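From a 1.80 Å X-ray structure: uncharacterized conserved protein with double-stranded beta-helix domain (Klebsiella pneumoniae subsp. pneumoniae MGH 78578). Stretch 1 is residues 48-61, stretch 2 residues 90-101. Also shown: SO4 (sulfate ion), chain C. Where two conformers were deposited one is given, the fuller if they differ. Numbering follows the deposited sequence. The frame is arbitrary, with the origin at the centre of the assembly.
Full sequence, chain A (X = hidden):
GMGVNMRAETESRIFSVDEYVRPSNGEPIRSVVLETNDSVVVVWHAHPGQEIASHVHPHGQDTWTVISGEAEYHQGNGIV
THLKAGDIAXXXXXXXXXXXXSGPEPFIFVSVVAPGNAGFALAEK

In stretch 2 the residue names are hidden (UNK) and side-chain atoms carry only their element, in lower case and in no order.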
# COMPACT_ATOMS: atom_id res chain seq x y z
N PRO A 48 -5.67 0.92 20.81
CA PRO A 48 -6.63 -0.10 21.22
C PRO A 48 -8.02 0.45 21.56
O PRO A 48 -8.14 1.40 22.34
CB PRO A 48 -5.97 -0.69 22.47
CG PRO A 48 -4.53 -0.64 22.12
CD PRO A 48 -4.38 0.72 21.49
N GLY A 49 -9.03 -0.14 20.95
CA GLY A 49 -10.41 0.29 21.18
C GLY A 49 -10.89 1.39 20.25
O GLY A 49 -12.10 1.63 20.17
N GLN A 50 -9.97 2.09 19.59
CA GLN A 50 -10.34 3.17 18.67
C GLN A 50 -10.83 2.56 17.39
O GLN A 50 -10.50 1.39 17.08
CB GLN A 50 -9.17 4.11 18.38
CG GLN A 50 -8.79 4.94 19.55
CD GLN A 50 -7.91 6.11 19.18
OE1 GLN A 50 -6.90 5.94 18.53
NE2 GLN A 50 -8.29 7.31 19.61
N GLU A 51 -11.66 3.33 16.69
CA GLU A 51 -12.28 2.87 15.45
C GLU A 51 -12.00 3.76 14.25
O GLU A 51 -11.91 4.99 14.36
CB GLU A 51 -13.78 2.76 15.63
CG GLU A 51 -14.19 1.66 16.52
CD GLU A 51 -15.66 1.70 16.87
OE1 GLU A 51 -16.47 2.29 16.11
OE2 GLU A 51 -15.98 1.16 17.95
N ILE A 52 -11.86 3.11 13.11
CA ILE A 52 -11.99 3.75 11.81
C ILE A 52 -13.48 3.64 11.44
O ILE A 52 -13.96 2.54 11.23
CB ILE A 52 -11.12 3.01 10.77
CG1 ILE A 52 -9.64 2.91 11.21
CG2 ILE A 52 -11.23 3.66 9.41
CD1 ILE A 52 -8.90 4.21 11.30
N ALA A 53 -14.22 4.74 11.35
CA ALA A 53 -15.65 4.67 11.06
C ALA A 53 -15.94 3.97 9.75
O ALA A 53 -15.21 4.14 8.78
CB ALA A 53 -16.28 6.04 11.03
N SER A 54 -17.00 3.18 9.77
CA SER A 54 -17.45 2.45 8.62
C SER A 54 -18.01 3.41 7.58
O SER A 54 -18.76 4.36 7.89
CB SER A 54 -18.48 1.38 9.00
OG SER A 54 -17.83 0.36 9.75
N HIS A 55 -17.60 3.15 6.35
CA HIS A 55 -17.91 4.00 5.23
C HIS A 55 -17.83 3.21 3.92
O HIS A 55 -17.31 2.10 3.86
CB HIS A 55 -16.99 5.24 5.19
CG HIS A 55 -15.52 4.94 5.07
ND1 HIS A 55 -14.76 4.39 6.09
CD2 HIS A 55 -14.65 5.21 4.06
CE1 HIS A 55 -13.50 4.30 5.70
NE2 HIS A 55 -13.40 4.81 4.49
N VAL A 56 -18.39 3.83 2.88
CA VAL A 56 -18.36 3.28 1.54
C VAL A 56 -17.89 4.35 0.54
O VAL A 56 -18.27 5.52 0.65
CB VAL A 56 -19.77 2.70 1.18
CG1 VAL A 56 -20.87 3.74 1.40
CG2 VAL A 56 -19.81 2.16 -0.25
N HIS A 57 -17.07 3.96 -0.43
CA HIS A 57 -16.73 4.81 -1.55
C HIS A 57 -17.57 4.23 -2.70
O HIS A 57 -17.29 3.12 -3.15
CB HIS A 57 -15.26 4.73 -1.97
CG HIS A 57 -14.29 5.18 -0.93
ND1 HIS A 57 -13.68 4.30 -0.07
CD2 HIS A 57 -13.79 6.40 -0.64
CE1 HIS A 57 -12.88 4.97 0.74
NE2 HIS A 57 -12.93 6.25 0.42
N PRO A 58 -18.60 4.97 -3.16
CA PRO A 58 -19.44 4.50 -4.27
C PRO A 58 -18.69 4.20 -5.57
O PRO A 58 -19.11 3.35 -6.37
CB PRO A 58 -20.39 5.66 -4.47
CG PRO A 58 -20.50 6.26 -3.15
CD PRO A 58 -19.11 6.24 -2.63
N HIS A 59 -17.60 4.92 -5.76
CA HIS A 59 -16.83 4.86 -7.00
C HIS A 59 -15.32 4.80 -6.79
O HIS A 59 -14.57 5.30 -7.61
CB HIS A 59 -17.22 6.06 -7.88
CG HIS A 59 -18.65 6.04 -8.32
ND1 HIS A 59 -19.55 7.04 -7.98
CD2 HIS A 59 -19.37 5.10 -8.98
CE1 HIS A 59 -20.74 6.73 -8.45
NE2 HIS A 59 -20.66 5.56 -9.06
N GLY A 60 -14.88 4.15 -5.72
CA GLY A 60 -13.45 3.97 -5.47
C GLY A 60 -13.19 2.70 -4.72
O GLY A 60 -14.09 2.17 -4.06
N GLN A 61 -11.97 2.20 -4.87
CA GLN A 61 -11.44 1.07 -4.12
C GLN A 61 -10.49 1.59 -3.05
O GLN A 61 -9.68 2.51 -3.31
CB GLN A 61 -10.69 0.12 -5.06
CG GLN A 61 -10.04 -1.05 -4.34
CD GLN A 61 -9.45 -2.01 -5.28
OE1 GLN A 61 -10.05 -2.29 -6.35
NE2 GLN A 61 -8.34 -2.64 -4.88
N UNK A 90 -9.21 -5.08 1.34
CA UNK A 90 -9.68 -4.35 0.16
C UNK A 90 -11.17 -4.14 0.26
O UNK A 90 -11.95 -5.11 0.44
c UNK A 90 -7.31 -6.11 -2.45
c UNK A 90 -7.77 -5.11 -1.35
c UNK A 90 -9.97 -4.32 -2.40
c UNK A 90 -9.29 -5.05 -1.17
N UNK A 91 -11.58 -2.88 0.10
CA UNK A 91 -13.00 -2.56 -0.15
C UNK A 91 -13.10 -2.13 -1.60
O UNK A 91 -12.47 -1.13 -2.00
c UNK A 91 -13.48 -1.45 0.77
N UNK A 92 -13.88 -2.88 -2.38
CA UNK A 92 -14.25 -2.44 -3.73
C UNK A 92 -15.34 -1.38 -3.63
O UNK A 92 -15.94 -1.22 -2.57
c UNK A 92 -13.65 -4.61 -4.82
n UNK A 92 -14.82 -8.06 -5.92
c UNK A 92 -14.74 -3.61 -4.56
c UNK A 92 -14.51 -6.93 -4.96
c UNK A 92 -14.11 -5.73 -5.72
N UNK A 93 -15.61 -0.67 -4.74
CA UNK A 93 -16.69 0.29 -4.71
C UNK A 93 -18.02 -0.31 -4.18
O UNK A 93 -18.41 -1.40 -4.57
c UNK A 93 -16.78 0.75 -6.17
c UNK A 93 -15.43 0.59 -6.69
c UNK A 93 -14.90 -0.66 -6.04
N UNK A 94 -18.71 0.40 -3.30
CA UNK A 94 -19.98 -0.10 -2.78
C UNK A 94 -19.84 -1.13 -1.66
O UNK A 94 -20.84 -1.71 -1.21
N UNK A 95 -18.61 -1.35 -1.20
CA UNK A 95 -18.36 -2.23 -0.07
C UNK A 95 -18.10 -1.43 1.21
O UNK A 95 -17.18 -0.64 1.28
n UNK A 95 -16.99 -6.57 -1.79
c UNK A 95 -17.20 -3.19 -0.38
c UNK A 95 -16.52 -5.36 -1.48
c UNK A 95 -17.54 -4.24 -1.41
o UNK A 95 -15.30 -5.13 -1.32
N UNK A 96 -18.93 -1.67 2.23
CA UNK A 96 -18.73 -1.03 3.52
C UNK A 96 -17.45 -1.54 4.17
O UNK A 96 -17.15 -2.75 4.14
c UNK A 96 -21.21 -0.74 3.90
c UNK A 96 -19.93 -1.29 4.48
c UNK A 96 -19.68 -0.63 5.84
N UNK A 97 -16.67 -0.62 4.75
CA UNK A 97 -15.47 -1.00 5.48
C UNK A 97 -15.15 0.01 6.60
O UNK A 97 -15.34 1.23 6.46
c UNK A 97 -12.68 0.74 3.75
n UNK A 97 -14.72 0.73 2.94
c UNK A 97 -13.86 0.07 3.81
n UNK A 97 -12.86 1.80 2.91
c UNK A 97 -14.26 -1.17 4.54
c UNK A 97 -14.09 1.78 2.43
N UNK A 98 -14.66 -0.55 7.69
CA UNK A 98 -14.28 0.19 8.89
C UNK A 98 -13.44 -0.75 9.75
O UNK A 98 -13.25 -1.93 9.38
N UNK A 99 -12.94 -0.28 10.89
CA UNK A 99 -12.18 -1.18 11.76
C UNK A 99 -12.18 -0.75 13.22
O UNK A 99 -12.46 0.40 13.51
c UNK A 99 -10.76 -1.34 11.24
N UNK A 100 -11.92 -1.70 14.13
CA UNK A 100 -11.61 -1.39 15.52
C UNK A 100 -10.30 -2.09 15.88
O UNK A 100 -10.16 -3.30 15.60
c UNK A 100 -12.73 -1.86 16.47
se UNK A 100 -13.15 -2.19 19.30
c UNK A 100 -12.00 -3.64 18.92
c UNK A 100 -12.59 -1.15 17.86
N UNK A 101 -9.37 -1.34 16.49
CA UNK A 101 -8.11 -1.91 17.01
C UNK A 101 -8.45 -2.80 18.22
O UNK A 101 -8.80 -2.30 19.30
c UNK A 101 -5.82 -1.41 17.93
c UNK A 101 -7.10 -0.83 17.41
o UNK A 101 -5.76 -2.61 18.11
n UNK A 101 -4.79 -0.58 18.14
S SO4 C . -17.83 9.87 -6.29
O1 SO4 C . -18.99 8.97 -6.36
O2 SO4 C . -17.76 10.71 -7.48
O3 SO4 C . -17.97 10.72 -5.10
O4 SO4 C . -16.61 9.07 -6.22
O HOH W 1 -13.77 1.51 -1.15
O HOH W 2 -16.23 1.27 -0.18

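Position 90 carries four carbons, forked at the first, with one arm two carbons long. The single-carbon arm lies 3.4 Å from Gln 61 NE2. This is Ile 90.

Position 91 has one side-chain carbon. Its backbone O lies 3.2 Å from Gln 61 CA. It is Ala 91.

Position 92 has four carbons in a row ending in nitrogen. Its CA-to-CB bond points away from stretch 1. This is Lys 92.

At position 93 three carbons close a ring onto the backbone N. The CB is 3.5 Å from Pro 58 O. The residue is Pro 93.

Position 94 has no side chain. Its phi/psi of 81/6 would jam a CB against the preceding carbonyl O. Its N donates a hydrogen bond to His 57 O at 3.1 Å. It is Gly 94.

Position 95 has three carbons, the third bearing one oxygen and one nitrogen: Gln 95. It closes a type II turn from Lys 92, with Gln 95 N to Lys 92 O at 3.0 Å.

Position 96 has one carbon carrying two more, one of them 3.9 Å from Ser 54 CB. It is Val 96.

Position 97 has one carbon, then a five-membered ring of three carbons and two nitrogens. The ring lies oblique to that of His 55, with the planes at 41°. A ring carbon between the two nitrogens is 3.6 Å from His 57 ND1. This is His 97.

Position 98 has no side-chain atoms. A CB here would point toward stretch 1 and clash with Ser 54 OG, 2.4 Å away, and Ile 52 O, 2.9 Å away. It is Gly 98.

Position 99 has a single carbon, CB, 4.4 Å from Ile 52 CB. It is Ala 99.

Position 100 has two carbons, selenium and a last carbon, unbranched. The second carbon is 3.5 Å from Glu 51 CG. This is Met 100, present as selenomethionine.

Position 101 has two carbons, the second bearing one oxygen and one nitrogen. Its backbone O accepts from Gly 49 N at 2.7 Å, and its N donates to Gln 50 O at 3.0 Å. It is Asn 101.

The contact is an antiparallel strand pairing. Ile 52 N donates a hydrogen bond to Ala 99 O at 2.8 Å, and Ala 99 N donates one to Ile 52 O at 3.0 Å. His 55 N donates to His 97 O at 3.0 Å, and His 97 N to His 55 O at 2.9 Å. A bulge between these pairs shifts the register by one. Ile 52, His 55, His 97 and Ala 99 share one sheet face; Glu 51 and Met 100 share the other.

Stretch 2 (90-101) IAKPGQVHGAMN
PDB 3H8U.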